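Local coordinates for protein short chain dehydrogenase/reductase (Acinetobacter baumannii, PDB 4IUY) that is a short-chain dehydrogenase/reductase with a Rossmann fold, probably catalysing NAD(P)-dependent oxidation or reduction of a substrate that is not known, at residues 23-28 / 45-50; 66-71 / 79-84. All blocks are in the same frame, centred on the assembly; numbering follows the deposited sequence.

Contact 1 (23-28 / 45-50)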
ATOM      1  N   PHE D  23      -9.305 -28.071   2.048  1.00 43.33           N
ATOM      2  CA  PHE D  23     -10.213 -27.045   2.562  1.00 45.20           C
ATOM      3  C   PHE D  23     -11.144 -27.603   3.615  1.00 45.35           C
ATOM      4  O   PHE D  23     -12.165 -27.004   3.935  1.00 48.82           O
ATOM      5  CB  PHE D  23     -11.030 -26.425   1.447  1.00 41.57           C
ATOM      6  CG  PHE D  23     -10.201 -25.708   0.430  1.00 46.73           C
ATOM      7  CD1 PHE D  23      -9.672 -24.457   0.713  1.00 40.33           C
ATOM      8  CD2 PHE D  23      -9.931 -26.295  -0.803  1.00 42.25           C
ATOM      9  CE1 PHE D  23      -8.902 -23.793  -0.211  1.00 40.21           C
ATOM     10  CE2 PHE D  23      -9.153 -25.639  -1.743  1.00 42.98           C
ATOM     11  CZ  PHE D  23      -8.646 -24.381  -1.459  1.00 41.14           C
ATOM     12  N   ASP D  24     -10.801 -28.770   4.135  1.00 46.20           N
ATOM     13  CA  ASP D  24     -11.657 -29.446   5.104  1.00 49.19           C
ATOM     14  C   ASP D  24     -11.897 -28.667   6.402  1.00 46.70           C
ATOM     15  O   ASP D  24     -10.948 -28.240   7.069  1.00 43.05           O
ATOM     16  CB  ASP D  24     -11.070 -30.822   5.427  1.00 60.11           C
ATOM     17  CG  ASP D  24     -11.891 -31.577   6.443  1.00 60.87           C
ATOM     18  OD1 ASP D  24     -13.074 -31.843   6.152  1.00 65.05           O
ATOM     19  OD2 ASP D  24     -11.349 -31.942   7.502  1.00 61.50           O
ATOM     20  N   VAL D  25     -13.171 -28.511   6.764  1.00 50.70           N
ATOM     21  CA  VAL D  25     -13.530 -27.894   8.040  1.00 43.10           C
ATOM     22  C   VAL D  25     -14.488 -28.801   8.809  1.00 49.43           C
ATOM     23  O   VAL D  25     -15.071 -28.395   9.824  1.00 46.78           O
ATOM     24  CB  VAL D  25     -14.148 -26.478   7.865  1.00 42.33           C
ATOM     25  CG1 VAL D  25     -13.114 -25.538   7.190  1.00 41.73           C
ATOM     26  CG2 VAL D  25     -15.428 -26.520   7.068  1.00 41.22           C
ATOM     27  N   LYS D  26     -14.623 -30.042   8.354  1.00 46.57           N
ATOM     28  CA  LYS D  26     -15.515 -30.971   9.050  1.00 54.70           C
ATOM     29  C   LYS D  26     -15.154 -31.126  10.532  1.00 46.10           C
ATOM     30  O   LYS D  26     -13.997 -31.297  10.871  1.00 46.48           O
ATOM     31  CB  LYS D  26     -15.531 -32.343   8.384  1.00 57.46           C
ATOM     32  CG  LYS D  26     -16.663 -33.200   8.909  1.00 69.47           C
ATOM     33  CD  LYS D  26     -16.848 -34.482   8.124  1.00 82.32           C
ATOM     34  CE  LYS D  26     -18.063 -35.255   8.632  1.00 85.14           C
ATOM     35  NZ  LYS D  26     -17.851 -35.783  10.018  1.00 90.42           N
ATOM     36  N   ASP D  27     -16.168 -30.999  11.387  1.00 46.26           N
ATOM     37  CA  ASP D  27     -16.084 -31.162  12.847  1.00 47.02           C
ATOM     38  C   ASP D  27     -15.390 -30.031  13.602  1.00 52.57           C
ATOM     39  O   ASP D  27     -15.307 -30.051  14.827  1.00 48.07           O
ATOM     40  CB  ASP D  27     -15.453 -32.508  13.222  1.00 56.16           C
ATOM     41  CG  ASP D  27     -16.243 -33.680  12.698  1.00 58.40           C
ATOM     42  OD1 ASP D  27     -17.489 -33.679  12.831  1.00 57.25           O
ATOM     43  OD2 ASP D  27     -15.614 -34.593  12.125  1.00 69.36           O
ATOM     44  N   LYS D  28     -14.877 -29.050  12.874  1.00 46.06           N
ATOM     45  CA  LYS D  28     -14.305 -27.868  13.513  1.00 49.72           C
ATOM     46  C   LYS D  28     -15.435 -27.103  14.191  1.00 52.77           C
ATOM     47  O   LYS D  28     -16.619 -27.321  13.895  1.00 47.19           O
ATOM     48  CB  LYS D  28     -13.601 -26.968  12.488  1.00 43.15           C
ATOM     49  CG  LYS D  28     -12.328 -27.550  11.884  1.00 52.86           C
ATOM     50  CD  LYS D  28     -11.679 -26.563  10.892  1.00 61.38           C
ATOM     51  CE  LYS D  28     -10.457 -27.137  10.166  1.00 63.37           C
ATOM     52  NZ  LYS D  28      -9.300 -27.463  11.079  1.00 63.98           N
ATOM     53  N   GLU D  45     -24.250 -20.835   7.516  1.00 40.81           N
ATOM     54  CA  GLU D  45     -24.787 -21.901   6.701  1.00 41.86           C
ATOM     55  C   GLU D  45     -23.706 -22.537   5.844  1.00 41.18           C
ATOM     56  O   GLU D  45     -23.701 -23.750   5.651  1.00 46.98           O
ATOM     57  CB  GLU D  45     -25.931 -21.365   5.871  1.00 42.07           C
ATOM     58  CG  GLU D  45     -26.772 -22.416   5.259  1.00 71.75           C
ATOM     59  CD  GLU D  45     -28.206 -22.013   5.202  1.00 71.68           C
ATOM     60  OE1 GLU D  45     -28.556 -20.950   5.760  1.00 64.01           O
ATOM     61  OE2 GLU D  45     -28.970 -22.726   4.530  1.00 85.00           O
ATOM     62  N   LEU D  46     -22.781 -21.716   5.360  1.00 44.17           N
ATOM     63  CA  LEU D  46     -21.647 -22.199   4.587  1.00 42.27           C
ATOM     64  C   LEU D  46     -20.800 -23.217   5.379  1.00 50.45           C
ATOM     65  O   LEU D  46     -20.528 -24.311   4.886  1.00 40.68           O
ATOM     66  CB  LEU D  46     -20.765 -21.024   4.131  1.00 44.98           C
ATOM     67  CG  LEU D  46     -19.401 -21.457   3.571  1.00 50.15           C
ATOM     68  CD1 LEU D  46     -19.592 -22.214   2.265  1.00 46.02           C
ATOM     69  CD2 LEU D  46     -18.469 -20.288   3.369  1.00 52.20           C
ATOM     70  N   PHE D  47     -20.376 -22.871   6.595  1.00 44.68           N
ATOM     71  CA  PHE D  47     -19.545 -23.803   7.366  1.00 43.93           C
ATOM     72  C   PHE D  47     -20.336 -25.058   7.809  1.00 48.23           C
ATOM     73  O   PHE D  47     -19.801 -26.164   7.801  1.00 41.82           O
ATOM     74  CB  PHE D  47     -18.843 -23.095   8.539  1.00 47.02           C
ATOM     75  CG  PHE D  47     -17.620 -22.295   8.110  1.00 45.57           C
ATOM     76  CD1 PHE D  47     -16.372 -22.895   8.043  1.00 38.89           C
ATOM     77  CD2 PHE D  47     -17.737 -20.971   7.706  1.00 39.50           C
ATOM     78  CE1 PHE D  47     -15.257 -22.185   7.624  1.00 38.24           C
ATOM     79  CE2 PHE D  47     -16.624 -20.249   7.281  1.00 40.93           C
ATOM     80  CZ  PHE D  47     -15.380 -20.859   7.233  1.00 38.87           C
ATOM     81  N   ALA D  48     -21.616 -24.892   8.123  1.00 41.65           N
ATOM     82  CA  ALA D  48     -22.467 -26.034   8.479  1.00 46.19           C
ATOM     83  C   ALA D  48     -22.608 -26.992   7.295  1.00 54.65           C
ATOM     84  O   ALA D  48     -22.484 -28.196   7.449  1.00 44.23           O
ATOM     85  CB  ALA D  48     -23.849 -25.558   8.939  1.00 43.25           C
ATOM     86  N   LYS D  49     -22.821 -26.437   6.105  1.00 43.03           N
ATOM     87  CA  LYS D  49     -22.910 -27.242   4.897  1.00 45.69           C
ATOM     88  C   LYS D  49     -21.611 -28.019   4.673  1.00 47.42           C
ATOM     89  O   LYS D  49     -21.636 -29.148   4.198  1.00 44.64           O
ATOM     90  CB  LYS D  49     -23.220 -26.330   3.719  1.00 55.90           C
ATOM     91  CG  LYS D  49     -23.884 -26.954   2.514  1.00 60.80           C
ATOM     92  CD  LYS D  49     -23.713 -26.002   1.354  1.00 73.25           C
ATOM     93  CE  LYS D  49     -24.011 -24.553   1.811  1.00 78.68           C
ATOM     94  NZ  LYS D  49     -23.522 -23.511   0.859  1.00 82.49           N
ATOM     95  N   GLU D  50     -20.484 -27.429   5.062  1.00 44.74           N
ATOM     96  CA  GLU D  50     -19.192 -28.101   4.937  1.00 49.35           C
ATOM     97  C   GLU D  50     -18.889 -29.030   6.136  1.00 56.83           C
ATOM     98  O   GLU D  50     -17.748 -29.458   6.322  1.00 43.86           O
ATOM     99  CB  GLU D  50     -18.054 -27.082   4.738  1.00 41.91           C
ATOM    100  CG  GLU D  50     -18.148 -26.330   3.413  1.00 46.72           C
ATOM    101  CD  GLU D  50     -18.149 -27.289   2.239  1.00 61.13           C
ATOM    102  OE1 GLU D  50     -17.284 -28.188   2.222  1.00 65.95           O
ATOM    103  OE2 GLU D  50     -19.049 -27.186   1.371  1.00 66.98           O
TER
HETATM  104  O   HOH W   1     -14.390 -27.592   2.463  1.00 61.95           O
HETATM  105  O   HOH W   2     -15.173 -29.777   5.000  1.00 44.36           O

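Contact 2 (66-71 / 79-84)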
ATOM      1  N   GLU D  66     -34.446 -19.044  13.890  1.00 51.12           N
ATOM      2  CA  GLU D  66     -34.738 -19.773  12.639  1.00 64.99           C
ATOM      3  C   GLU D  66     -33.516 -20.482  12.088  1.00 51.82           C
ATOM      4  O   GLU D  66     -33.604 -21.642  11.685  1.00 52.06           O
ATOM      5  CB  GLU D  66     -35.265 -18.915  11.485  1.00 51.19           C
ATOM      6  CG  GLU D  66     -36.524 -18.171  11.625  1.00 81.55           C
ATOM      7  CD  GLU D  66     -36.964 -17.627  10.263  1.00 79.49           C
ATOM      8  OE1 GLU D  66     -36.397 -18.046   9.225  1.00 61.27           O
ATOM      9  OE2 GLU D  66     -37.849 -16.754  10.230  1.00 89.69           O
ATOM     10  N   LEU D  67     -32.398 -19.751  12.048  1.00 48.28           N
ATOM     11  CA  LEU D  67     -31.160 -20.225  11.472  1.00 49.83           C
ATOM     12  C   LEU D  67     -30.675 -21.470  12.185  1.00 51.30           C
ATOM     13  O   LEU D  67     -30.332 -22.445  11.532  1.00 52.42           O
ATOM     14  CB  LEU D  67     -30.095 -19.121  11.565  1.00 48.74           C
ATOM     15  CG  LEU D  67     -28.661 -19.371  11.096  1.00 46.32           C
ATOM     16  CD1 LEU D  67     -28.607 -19.648   9.605  1.00 43.95           C
ATOM     17  CD2 LEU D  67     -27.753 -18.180  11.480  1.00 43.34           C
ATOM     18  N   GLU D  68     -30.687 -21.438  13.520  1.00 47.64           N
ATOM     19  CA  GLU D  68     -30.311 -22.593  14.339  1.00 52.76           C
ATOM     20  C   GLU D  68     -31.109 -23.837  13.929  1.00 54.00           C
ATOM     21  O   GLU D  68     -30.549 -24.904  13.692  1.00 49.03           O
ATOM     22  CB  GLU D  68     -30.533 -22.278  15.815  1.00 57.90           C
ATOM     23  CG  GLU D  68     -30.251 -23.420  16.771  1.00 60.01           C
ATOM     24  CD  GLU D  68     -30.519 -23.039  18.220  1.00 69.05           C
ATOM     25  OE1 GLU D  68     -31.361 -22.142  18.463  1.00 66.47           O
ATOM     26  OE2 GLU D  68     -29.917 -23.664  19.122  1.00 75.45           O
ATOM     27  N   SER D  69     -32.415 -23.670  13.800  1.00 50.26           N
ATOM     28  CA  SER D  69     -33.285 -24.789  13.433  1.00 59.06           C
ATOM     29  C   SER D  69     -33.011 -25.307  12.040  1.00 58.96           C
ATOM     30  O   SER D  69     -32.998 -26.524  11.837  1.00 52.53           O
ATOM     31  CB  SER D  69     -34.759 -24.415  13.539  1.00 58.43           C
ATOM     32  OG  SER D  69     -35.084 -24.114  14.869  1.00 61.32           O
ATOM     33  N   HIS D  70     -32.854 -24.393  11.084  1.00 50.03           N
ATOM     34  CA  HIS D  70     -32.572 -24.783   9.710  1.00 75.78           C
ATOM     35  C   HIS D  70     -31.313 -25.622   9.671  1.00 48.80           C
ATOM     36  O   HIS D  70     -31.285 -26.697   9.106  1.00 60.40           O
ATOM     37  CB  HIS D  70     -32.421 -23.558   8.788  1.00 48.77           C
ATOM     38  CG  HIS D  70     -33.714 -22.900   8.429  1.00 57.69           C
ATOM     39  ND1 HIS D  70     -34.854 -23.614   8.104  1.00 51.35           N
ATOM     40  CD2 HIS D  70     -34.048 -21.590   8.342  1.00 49.76           C
ATOM     41  CE1 HIS D  70     -35.833 -22.766   7.829  1.00 63.77           C
ATOM     42  NE2 HIS D  70     -35.368 -21.532   7.957  1.00 62.18           N
ATOM     43  N   ILE D  71     -30.295 -25.131  10.352  1.00 47.79           N
ATOM     44  CA  ILE D  71     -28.967 -25.735  10.361  1.00 47.01           C
ATOM     45  C   ILE D  71     -28.934 -27.102  11.063  1.00 48.28           C
ATOM     46  O   ILE D  71     -28.343 -28.051  10.540  1.00 48.00           O
ATOM     47  CB  ILE D  71     -27.932 -24.781  10.994  1.00 47.93           C
ATOM     48  CG1 ILE D  71     -27.711 -23.581  10.073  1.00 44.86           C
ATOM     49  CG2 ILE D  71     -26.634 -25.525  11.314  1.00 45.47           C
ATOM     50  CD1 ILE D  71     -26.518 -22.737  10.425  1.00 43.68           C
ATOM     51  N   VAL D  79     -24.982 -26.735  17.024  1.00 49.14           N
ATOM     52  CA  VAL D  79     -25.163 -25.275  17.010  1.00 51.10           C
ATOM     53  C   VAL D  79     -25.327 -24.734  18.430  1.00 49.41           C
ATOM     54  O   VAL D  79     -26.171 -25.184  19.180  1.00 62.72           O
ATOM     55  CB  VAL D  79     -26.398 -24.829  16.195  1.00 49.64           C
ATOM     56  CG1 VAL D  79     -26.451 -23.327  16.119  1.00 46.42           C
ATOM     57  CG2 VAL D  79     -26.358 -25.390  14.810  1.00 46.70           C
ATOM     58  N   TYR D  80     -24.517 -23.752  18.788  1.00 51.44           N
ATOM     59  CA  TYR D  80     -24.663 -23.077  20.064  1.00 52.98           C
ATOM     60  C   TYR D  80     -24.995 -21.615  19.760  1.00 47.39           C
ATOM     61  O   TYR D  80     -24.409 -21.022  18.877  1.00 46.09           O
ATOM     62  CB  TYR D  80     -23.378 -23.174  20.871  1.00 48.25           C
ATOM     63  CG  TYR D  80     -23.007 -24.582  21.276  1.00 57.71           C
ATOM     64  CD1 TYR D  80     -23.391 -25.093  22.515  1.00 50.91           C
ATOM     65  CD2 TYR D  80     -22.271 -25.415  20.412  1.00 53.71           C
ATOM     66  CE1 TYR D  80     -23.056 -26.392  22.899  1.00 56.23           C
ATOM     67  CE2 TYR D  80     -21.932 -26.729  20.786  1.00 51.49           C
ATOM     68  CZ  TYR D  80     -22.322 -27.209  22.038  1.00 63.45           C
ATOM     69  OH  TYR D  80     -21.991 -28.506  22.436  1.00 65.23           O
ATOM     70  N   THR D  81     -26.018 -21.075  20.409  1.00 51.93           N
ATOM     71  CA  THR D  81     -26.339 -19.665  20.245  1.00 52.94           C
ATOM     72  C   THR D  81     -26.073 -18.896  21.547  1.00 48.71           C
ATOM     73  O   THR D  81     -26.199 -19.437  22.629  1.00 59.50           O
ATOM     74  CB  THR D  81     -27.777 -19.466  19.778  1.00 51.22           C
ATOM     75  OG1 THR D  81     -28.680 -19.937  20.786  1.00 59.72           O
ATOM     76  CG2 THR D  81     -28.007 -20.216  18.483  1.00 50.19           C
ATOM     77  N   PHE D  82     -25.643 -17.650  21.418  1.00 67.41           N
ATOM     78  CA  PHE D  82     -25.402 -16.780  22.558  1.00 58.79           C
ATOM     79  C   PHE D  82     -25.857 -15.352  22.279  1.00 62.10           C
ATOM     80  O   PHE D  82     -25.460 -14.734  21.288  1.00 62.31           O
ATOM     81  CB  PHE D  82     -23.919 -16.755  22.915  1.00 52.36           C
ATOM     82  CG  PHE D  82     -23.395 -18.055  23.443  1.00 55.90           C
ATOM     83  CD1 PHE D  82     -23.641 -18.429  24.768  1.00 52.51           C
ATOM     84  CD2 PHE D  82     -22.649 -18.904  22.631  1.00 47.81           C
ATOM     85  CE1 PHE D  82     -23.147 -19.635  25.280  1.00 51.25           C
ATOM     86  CE2 PHE D  82     -22.145 -20.110  23.135  1.00 57.40           C
ATOM     87  CZ  PHE D  82     -22.402 -20.478  24.465  1.00 50.27           C
ATOM     88  N   ALA D  83     -26.667 -14.820  23.177  1.00 64.90           N
ATOM     89  CA  ALA D  83     -27.033 -13.416  23.136  1.00 73.50           C
ATOM     90  C   ALA D  83     -25.998 -12.620  23.920  1.00 75.48           C
ATOM     91  O   ALA D  83     -25.696 -12.962  25.065  1.00 80.67           O
ATOM     92  CB  ALA D  83     -28.407 -13.219  23.747  1.00 72.08           C
ATOM     93  N   LEU D  84     -25.427 -11.595  23.287  1.00 63.42           N
ATOM     94  CA  LEU D  84     -24.484 -10.704  23.961  1.00 67.90           C
ATOM     95  C   LEU D  84     -24.211  -9.429  23.160  1.00 62.18           C
ATOM     96  O   LEU D  84     -24.496  -9.371  21.973  1.00 63.65           O
ATOM     97  CB  LEU D  84     -23.171 -11.450  24.256  1.00 74.55           C
ATOM     98  CG  LEU D  84     -22.442 -12.217  23.136  1.00 70.22           C
ATOM     99  CD1 LEU D  84     -21.640 -11.320  22.214  1.00 66.62           C
ATOM    100  CD2 LEU D  84     -21.558 -13.295  23.741  1.00 75.92           C
TER
HETATM  101  O   HOH W   3     -28.927 -25.976  19.102  1.00 58.78           O
HETATM  102  O   HOH W   4     -28.320 -22.761  21.566  1.00 74.54           O

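Contact 1 (23-28 / 45-50)
Val25 packs on Phe47 and Glu50 in a loop-to-helix contact, half apolar and half water-bridged, where the chain leading into strand 29-32 passes the C-terminal end of helix 38-49. The valine's two methyls divide the work. With CG1 anti to the carbonyl carbon (chi1 -61°), CG2 reaches Glu50 CB at 3.6 Å and Phe47 CD1 at 3.9 Å, approaching the ring obliquely, while CG1 sits near CE1 of the same ring. Leu248 and Ala251 of helix 244-251 and Ile54 of strand 53-58 also pack on Phe47.

Two waters carry the polar half. One joins Phe23 O (2.7 Å) to Glu50 OE1 (3.0 Å), which the bend at chi2 brings back toward the loop. The other takes the N-H of Val25, water to N 3.0 Å, and lies 2.9 Å from Glu50 O, on the first residue past the end of the helix. Asp24 OD1 also borders this second water and accepts a weak bond from Lys26 N, closing an Asx turn that overlaps the start of the type II turn Val25-Lys28. Further out, the Phe23 ring stacks on Phe23 of a second subunit.

Most polar atoms along this seam are acceptors, Phe23 O, Asp24 OD1 and the carbonyl and carboxylate of Glu50, which is consistent with water, the common donor, linking loop to helix, while the methyls of Val25 make the direct contact.

Contact 2 (66-71 / 79-84)
The carboxylate of Glu68 lies flat beneath the Thr81 methyl: CG2 stands almost straight above Glu68 CD at 3.8 Å, covering one face of the group. Two waters hold OE2. The first, a short 2.5 Å from Glu68 OE2, sits slightly off the plane on the side away from the methyl and passes a second hydrogen to Val79 O at 2.9 Å. The other is tilted well out of the plane toward the Thr81 side, donates to OE2 and accepts the N-H of Thr81, 3.1 Å from that N. Glu68 thus reaches the strand backbone twice, both times through water. CG anti to the backbone N (chi1 177°) and an extended chain carry the acid across, and on the way Glu68 CG rests on Val79 CG1 at 3.9 Å. Deeper in, Ile71 CG2 meets Val79 CG2 at 3.5 Å, the two side chains crossing at about a right angle.

Segment 66-71 runs antiparallel to strand 79-83 (174°), the two axes approaching to 9.2 Å; its helix, 65-75, is the beta-alpha-beta crossover connection between strands 53-58 and 79-83. Helix 38-49 flanks Leu67 and Ile71, Ile56 of strand 53-58 touches both Leu67 and Thr81, and helix 89-101 covers the other side of the strand at Phe82.

How the contacts relate
Contacts 1 and 2 lie side by side on one layer of the Rossmann fold, their centres about 16 Å apart, and helices 38-49 and 65-75 join them. The join is apolar at its closest point, Ala48 CB to Ile71 CG2 at 3.7 Å, so the same isoleucine methyl that meets strand 79-83 in contact 2 also rests on the helix of contact 1. One helical turn back, Glu45 OE1 comes within 4.1 Å of Leu67 CD1. In sequence the two are consecutive, both segments of contact 1 preceding those of contact 2. In this family the dinucleotide binds at the carboxyl ends of the sheet strands; contact 1 sits at the opposite end of strand 29-32, and this apo model holds no cofactor.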